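Local coordinates for protein leucine aminopeptidase 1 (Caenorhabditis elegans, PDB 2HC9) that releases N-terminal amino acids, preferably leucine, from peptides as a zinc-dependent aminopeptidase of the M17 family, and probably acts as a digestive enzyme, at residues R208-E211 / L212-A215; E388-K391 / A392-S396; I441-H444 / I445-E449. The protein carries 1 engineered substitution. All coordinates share one frame; numbering follows the deposited sequence.

Contact 1: R208-E211 / L212-A215; sequences RGEE and LLKA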
loop_
_atom_site.group_PDB
_atom_site.type_symbol
_atom_site.label_atom_id
_atom_site.label_comp_id
_atom_site.label_asym_id
_atom_site.label_seq_id
_atom_site.Cartn_x
_atom_site.Cartn_y
_atom_site.Cartn_z
ATOM N N ARG A 208 -1.063 -18.775 36.958
ATOM C CA ARG A 208 -0.406 -17.547 36.519
ATOM C C ARG A 208 1.030 -17.827 36.065
ATOM O O ARG A 208 1.693 -18.644 36.677
ATOM C CB ARG A 208 -0.415 -16.595 37.710
ATOM C CG ARG A 208 -0.004 -15.244 37.393
ATOM C CD ARG A 208 -0.502 -14.291 38.456
ATOM N NE ARG A 208 0.159 -13.020 38.227
ATOM C CZ ARG A 208 1.304 -12.671 38.797
ATOM N NH1 ARG A 208 1.882 -13.497 39.667
ATOM N NH2 ARG A 208 1.850 -11.494 38.520
ATOM N N GLY A 209 1.502 -17.160 35.000
ATOM C CA GLY A 209 2.930 -17.189 34.640
ATOM C C GLY A 209 3.387 -18.598 34.307
ATOM O O GLY A 209 2.700 -19.327 33.550
ATOM N N GLU A 210 4.502 -19.016 34.916
ATOM C CA GLU A 210 5.069 -20.343 34.634
ATOM C C GLU A 210 4.161 -21.498 35.056
ATOM O O GLU A 210 4.293 -22.597 34.518
ATOM C CB GLU A 210 6.472 -20.508 35.246
ATOM C CG GLU A 210 7.491 -19.488 34.736
ATOM C CD GLU A 210 7.707 -19.599 33.245
ATOM O OE1 GLU A 210 8.083 -20.704 32.795
ATOM O OE2 GLU A 210 7.502 -18.586 32.532
ATOM N N GLU A 211 3.235 -21.246 35.990
ATOM C CA GLU A 211 2.274 -22.289 36.380
ATOM C C GLU A 211 1.406 -22.686 35.202
ATOM O O GLU A 211 1.015 -23.832 35.095
ATOM C CB GLU A 211 1.355 -21.844 37.541
ATOM C CG GLU A 211 2.069 -21.288 38.770
ATOM C CD GLU A 211 1.211 -20.284 39.570
ATOM O OE1 GLU A 211 -0.044 -20.178 39.374
ATOM O OE2 GLU A 211 1.816 -19.559 40.393
ATOM N N LEU A 212 1.118 -21.741 34.305
ATOM C CA LEU A 212 0.354 -22.062 33.082
ATOM C C LEU A 212 1.107 -23.019 32.154
ATOM O O LEU A 212 0.524 -23.996 31.643
ATOM C CB LEU A 212 -0.034 -20.794 32.310
ATOM C CG LEU A 212 -1.079 -19.873 32.931
ATOM C CD1 LEU A 212 -1.059 -18.533 32.199
ATOM C CD2 LEU A 212 -2.468 -20.474 32.831
ATOM N N LEU A 213 2.382 -22.715 31.921
ATOM C CA LEU A 213 3.258 -23.573 31.132
ATOM C C LEU A 213 3.292 -24.977 31.718
ATOM O O LEU A 213 3.087 -25.962 30.990
ATOM C CB LEU A 213 4.684 -23.002 31.086
ATOM C CG LEU A 213 5.714 -23.846 30.299
ATOM C CD1 LEU A 213 5.293 -24.029 28.853
ATOM C CD2 LEU A 213 7.083 -23.175 30.357
ATOM N N LYS A 214 3.578 -25.070 33.023
ATOM C CA LYS A 214 3.664 -26.378 33.696
ATOM C C LYS A 214 2.370 -27.152 33.644
ATOM O O LYS A 214 2.404 -28.372 33.539
ATOM C CB LYS A 214 4.142 -26.251 35.134
ATOM C CG LYS A 214 5.521 -25.632 35.236
ATOM C CD LYS A 214 6.048 -25.726 36.671
ATOM C CE LYS A 214 7.400 -25.054 36.814
ATOM N NZ LYS A 214 7.258 -23.579 36.769
ATOM N N ALA A 215 1.233 -26.453 33.718
ATOM C CA ALA A 215 -0.090 -27.098 33.707
ATOM C C ALA A 215 -0.611 -27.441 32.303
ATOM O O ALA A 215 -1.687 -28.053 32.160
ATOM C CB ALA A 215 -1.137 -26.227 34.454
HETATM O O HOH W 1 8.957 -22.657 34.116
#

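Contact 2: E388-K391 / A392-S396; sequences EIIK and AGKAS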
loop_
_atom_site.group_PDB
_atom_site.type_symbol
_atom_site.label_atom_id
_atom_site.label_comp_id
_atom_site.label_asym_id
_atom_site.label_seq_id
_atom_site.Cartn_x
_atom_site.Cartn_y
_atom_site.Cartn_z
ATOM N N GLU A 388 -32.336 -19.197 20.657
ATOM C CA GLU A 388 -32.555 -18.650 21.992
ATOM C C GLU A 388 -31.676 -17.410 22.260
ATOM O O GLU A 388 -32.118 -16.473 22.919
ATOM C CB GLU A 388 -32.269 -19.715 23.034
ATOM C CG GLU A 388 -32.739 -19.332 24.406
ATOM C CD GLU A 388 -32.383 -20.374 25.437
ATOM O OE1 GLU A 388 -31.866 -21.446 25.036
ATOM O OE2 GLU A 388 -32.636 -20.120 26.636
ATOM N N ILE A 389 -30.433 -17.420 21.786
ATOM C CA ILE A 389 -29.536 -16.266 22.025
ATOM C C ILE A 389 -29.933 -15.099 21.133
ATOM O O ILE A 389 -29.784 -13.946 21.516
ATOM C CB ILE A 389 -28.029 -16.637 21.923
ATOM C CG1 ILE A 389 -27.174 -15.621 22.717
ATOM C CG2 ILE A 389 -27.577 -16.856 20.434
ATOM C CD1 ILE A 389 -25.715 -16.038 22.918
ATOM N N ILE A 390 -30.496 -15.387 19.957
ATOM C CA ILE A 390 -30.972 -14.290 19.101
ATOM C C ILE A 390 -32.151 -13.602 19.796
ATOM O O ILE A 390 -32.245 -12.355 19.858
ATOM C CB ILE A 390 -31.342 -14.798 17.674
ATOM C CG1 ILE A 390 -30.062 -15.116 16.896
ATOM C CG2 ILE A 390 -32.128 -13.729 16.896
ATOM C CD1 ILE A 390 -30.274 -16.102 15.721
ATOM N N LYS A 391 -33.037 -14.429 20.343
ATOM C CA LYS A 391 -34.169 -13.929 21.113
ATOM C C LYS A 391 -33.719 -13.103 22.348
ATOM O O LYS A 391 -34.266 -12.008 22.624
ATOM C CB LYS A 391 -35.029 -15.127 21.541
ATOM C CG LYS A 391 -36.132 -14.767 22.517
ATOM C CD LYS A 391 -36.977 -15.999 22.783
ATOM C CE LYS A 391 -37.864 -15.826 24.006
ATOM N NZ LYS A 391 -38.766 -17.004 24.129
ATOM N N ALA A 392 -32.731 -13.628 23.069
ATOM C CA ALA A 392 -32.099 -12.901 24.186
ATOM C C ALA A 392 -31.473 -11.573 23.755
ATOM O O ALA A 392 -31.569 -10.587 24.489
ATOM C CB ALA A 392 -31.062 -13.782 24.892
ATOM N N GLY A 393 -30.842 -11.540 22.573
ATOM C CA GLY A 393 -30.290 -10.283 22.022
ATOM C C GLY A 393 -31.368 -9.236 21.805
ATOM O O GLY A 393 -31.160 -8.052 22.102
ATOM N N LYS A 394 -32.511 -9.669 21.282
ATOM C CA LYS A 394 -33.630 -8.774 21.016
ATOM C C LYS A 394 -34.207 -8.237 22.329
ATOM O O LYS A 394 -34.486 -7.047 22.441
ATOM C CB LYS A 394 -34.719 -9.461 20.182
ATOM C CG LYS A 394 -34.321 -9.626 18.690
ATOM C CD LYS A 394 -35.532 -10.092 17.885
ATOM C CE LYS A 394 -35.152 -10.734 16.547
ATOM N NZ LYS A 394 -34.551 -9.753 15.645
ATOM N N ALA A 395 -34.337 -9.118 23.322
ATOM C CA ALA A 395 -34.948 -8.727 24.599
ATOM C C ALA A 395 -34.024 -7.853 25.443
ATOM O O ALA A 395 -34.506 -7.078 26.256
ATOM C CB ALA A 395 -35.389 -9.958 25.388
ATOM N N SER A 396 -32.706 -7.997 25.262
ATOM C CA SER A 396 -31.703 -7.286 26.090
ATOM C C SER A 396 -31.213 -6.012 25.431
ATOM O O SER A 396 -30.690 -5.143 26.121
ATOM C CB SER A 396 -30.464 -8.167 26.348
ATOM O OG SER A 396 -29.853 -8.574 25.118
#

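Contact 3: I441-H444 / I445-E449; sequences IGAH and IGFGE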
loop_
_atom_site.group_PDB
_atom_site.type_symbol
_atom_site.label_atom_id
_atom_site.label_comp_id
_atom_site.label_asym_id
_atom_site.label_seq_id
_atom_site.Cartn_x
_atom_site.Cartn_y
_atom_site.Cartn_z
ATOM N N ILE A 441 -11.102 -22.450 17.864
ATOM C CA ILE A 441 -11.465 -22.692 19.272
ATOM C C ILE A 441 -12.161 -24.052 19.414
ATOM O O ILE A 441 -11.745 -24.913 20.224
ATOM C CB ILE A 441 -12.411 -21.574 19.803
ATOM C CG1 ILE A 441 -11.720 -20.199 19.753
ATOM C CG2 ILE A 441 -12.853 -21.892 21.237
ATOM C CD1 ILE A 441 -12.696 -19.017 19.876
ATOM N N GLY A 442 -13.210 -24.258 18.628
ATOM C CA GLY A 442 -14.012 -25.485 18.755
ATOM C C GLY A 442 -13.286 -26.766 18.393
ATOM O O GLY A 442 -13.655 -27.842 18.855
ATOM N N ALA A 443 -12.241 -26.661 17.576
ATOM C CA ALA A 443 -11.462 -27.839 17.179
ATOM C C ALA A 443 -10.827 -28.563 18.377
ATOM O O ALA A 443 -10.398 -29.704 18.263
ATOM C CB ALA A 443 -10.370 -27.435 16.146
ATOM N N HIS A 444 -10.757 -27.889 19.521
ATOM C CA HIS A 444 -10.134 -28.460 20.713
ATOM C C HIS A 444 -11.148 -29.085 21.669
ATOM O O HIS A 444 -10.763 -29.714 22.669
ATOM C CB HIS A 444 -9.269 -27.386 21.394
ATOM C CG HIS A 444 -8.112 -26.984 20.528
ATOM N ND1 HIS A 444 -6.928 -27.689 20.512
ATOM C CD2 HIS A 444 -8.035 -26.096 19.509
ATOM C CE1 HIS A 444 -6.138 -27.198 19.571
ATOM N NE2 HIS A 444 -6.788 -26.232 18.941
ATOM N N ILE A 445 -12.430 -28.951 21.320
ATOM C CA ILE A 445 -13.517 -29.687 21.992
ATOM C C ILE A 445 -14.477 -30.397 21.012
ATOM O O ILE A 445 -15.684 -30.446 21.244
ATOM C CB ILE A 445 -14.303 -28.752 22.970
ATOM C CG1 ILE A 445 -14.825 -27.489 22.249
ATOM C CG2 ILE A 445 -13.426 -28.369 24.194
ATOM C CD1 ILE A 445 -16.126 -26.939 22.911
ATOM N N GLY A 446 -13.941 -30.941 19.913
ATOM C CA GLY A 446 -14.752 -31.702 18.961
ATOM C C GLY A 446 -15.907 -30.898 18.412
ATOM O O GLY A 446 -16.982 -31.442 18.134
ATOM N N PHE A 447 -15.694 -29.589 18.292
ATOM C CA PHE A 447 -16.709 -28.656 17.794
ATOM C C PHE A 447 -18.004 -28.688 18.616
ATOM O O PHE A 447 -19.077 -28.390 18.100
ATOM C CB PHE A 447 -16.961 -28.844 16.290
ATOM C CG PHE A 447 -15.706 -28.765 15.473
ATOM C CD1 PHE A 447 -15.070 -27.533 15.275
ATOM C CD2 PHE A 447 -15.144 -29.918 14.919
ATOM C CE1 PHE A 447 -13.846 -27.465 14.530
ATOM C CE2 PHE A 447 -13.932 -29.853 14.177
ATOM C CZ PHE A 447 -13.302 -28.625 13.989
ATOM N N GLY A 448 -17.885 -29.044 19.901
ATOM C CA GLY A 448 -19.055 -29.039 20.803
ATOM C C GLY A 448 -19.731 -30.403 20.929
ATOM O O GLY A 448 -20.783 -30.516 21.562
ATOM N N GLU A 449 -19.163 -31.432 20.298
ATOM C CA GLU A 449 -19.822 -32.761 20.241
ATOM C C GLU A 449 -20.225 -33.214 21.655
ATOM O O GLU A 449 -19.419 -33.153 22.593
ATOM C CB GLU A 449 -18.881 -33.816 19.624
ATOM C CG GLU A 449 -17.558 -33.966 20.384
ATOM C CD GLU A 449 -16.644 -35.089 19.871
ATOM O OE1 GLU A 449 -17.087 -35.896 19.021
ATOM O OE2 GLU A 449 -15.473 -35.155 20.330
HETATM O O HOH W 2 -11.283 -31.809 19.582
#

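Contact 1: R208-E211 / L212-A215
The first turn of helix 210-215, where the chain leaves strand 203-208 of the catalytic domain, brings G209, E210 and E211 against L212, L213, K214 and A215. Three backbone bonds cross from G209-E211 to L212-A215. L212 N reaches G209 O at 3.0 Å, a bond three residues back, while K214 N to E210 O (3.0 Å, nearly straight at 173°) and A215 N to E211 O are four-residue helical bonds. G209 has a positive phi of 62°, a backbone state that glycine adopts readily. L212 is the buried member: its CB lies 3.3 Å from G209 O, and its side chain packs on I220 and Y221 of helix 218-224. The E210 and L213 side chains run side by side, OE1 of E210 lying 3.6 Å from CD2 of L213. K214 extends until a bend at its last torsion (chi4 73°) returns NZ to within 3.5 Å of E210 CB. Its ammonium group does not touch the E210 carboxylate; a water bridges NZ and E210 OE1, 5.0 Å apart, while E210 OE2 is hydrogen-bonded to Y221. E211 turns back toward the strand, and its OE1 takes the N-H of R208 at 3.0 Å, with that nitrogen lying well above the carboxylate plane.

Contact 2: E388-K391 / A392-S396
E388 to K391 and A392 to S396 are successive turns of helix 383-396, the crossover helix of a beta-alpha-beta unit between the parallel strands 376-380 and 400-402. Four backbone bonds join them, from A392 N to E388 O (2.9 Å) through to A395 N to K391 O, and the side chains leave this common axis in different directions. I389 and I390 lean on V400 and P402 of the following strand. A392 and S396, one turn apart, face helix 473-480, where the A392 methyl meets L475 and L479; within its own helix that CB lies close to two carbonyl oxygens, 3.5 Å from E388 O and 3.6 Å from I389 O. K394 rises beside I390, though the approach is loose: its CE comes no nearer than 4.3 Å to I390 CG2, while its CG sits 3.6 Å from I390 O. A bend at the last torsion (chi4 -66°) then turns the ammonium group aside to the backbone oxygens of R83 and N85. K391 behaves otherwise: with CG opposite its backbone N (chi1 172°) the extended chain leads away from the next turn on the exposed side of the helix. At the C-terminal end S396 folds back on the helix, its hydroxyl giving a hydrogen bond of 2.7 Å from OG to A392 O, and OG is also hydrogen-bonded to D398 N. S396 N reaches the same A392 oxygen from the opposite face of the carbonyl plane, and T478 adds a further bond. Three donors thus gather on one buried carbonyl, tying the last turn to the neighbouring helix, while the two carbonyls that receive K394 probably help to offset its charge where the helix meets the 83-86 region.

Contact 3: I441-H444 / I445-E449
G442 and A443, at the end of helix 433-442, pack beneath F447 in the loop that leads to strand 452-457. The tight part centres on G442 O, gripped by two N-H groups from opposite faces of its carbonyl plane: I445 N at 3.0 Å, closing a type I beta turn, and F447 N at 2.7 Å. F447 CG sits beside its own backbone N, anti to the carbonyl carbon (chi1 -54°), which carries the ring over A443. There A443 CA makes a CH-pi contact, 4.0 Å from the ring centroid, and A443 CB touches CZ at 3.8 Å. G442 has no side chain, and F447 CD1 lies 3.7 Å from G442 C. F411 also touches A443 and stands edge-to-face to the F447 ring. Replacing F447 by an alanine is likely to strip A443 CA of its CH-pi partner, leave F411 without its edge-to-face mate and open a gap over the turn. The looser side lies at G446, where a water donates a hydrogen bond to A443 O (2.6 Å) and accepts one from G446 N (2.8 Å). One carbonyl oxygen thus holds both the turn and F447 N, while the water supplies the link that A443 O and G446 N, 4.1 Å apart, do not make directly.

How the contacts relate
All three contacts are local ones within the catalytic domain, and none touches another. Contact 1, on the surface, starts a helix after strand 203-208; contact 2 spans the later turns of a crossover helix; contact 3 lies where helix 433-442 gives way to a loop. The centres of contacts 1 and 2 are about 38 Å apart. From the centre of contact 3 it is about 23 Å to that of contact 1 and about 24 Å to that of contact 2. Contact 3 alone approaches the active site: the I441 side chain is about 4 Å from that of R338, a predicted active-site residue, and about 11 Å from a bound zinc ion. Contacts 1 and 2 lie away from the zinc and bicarbonate sites.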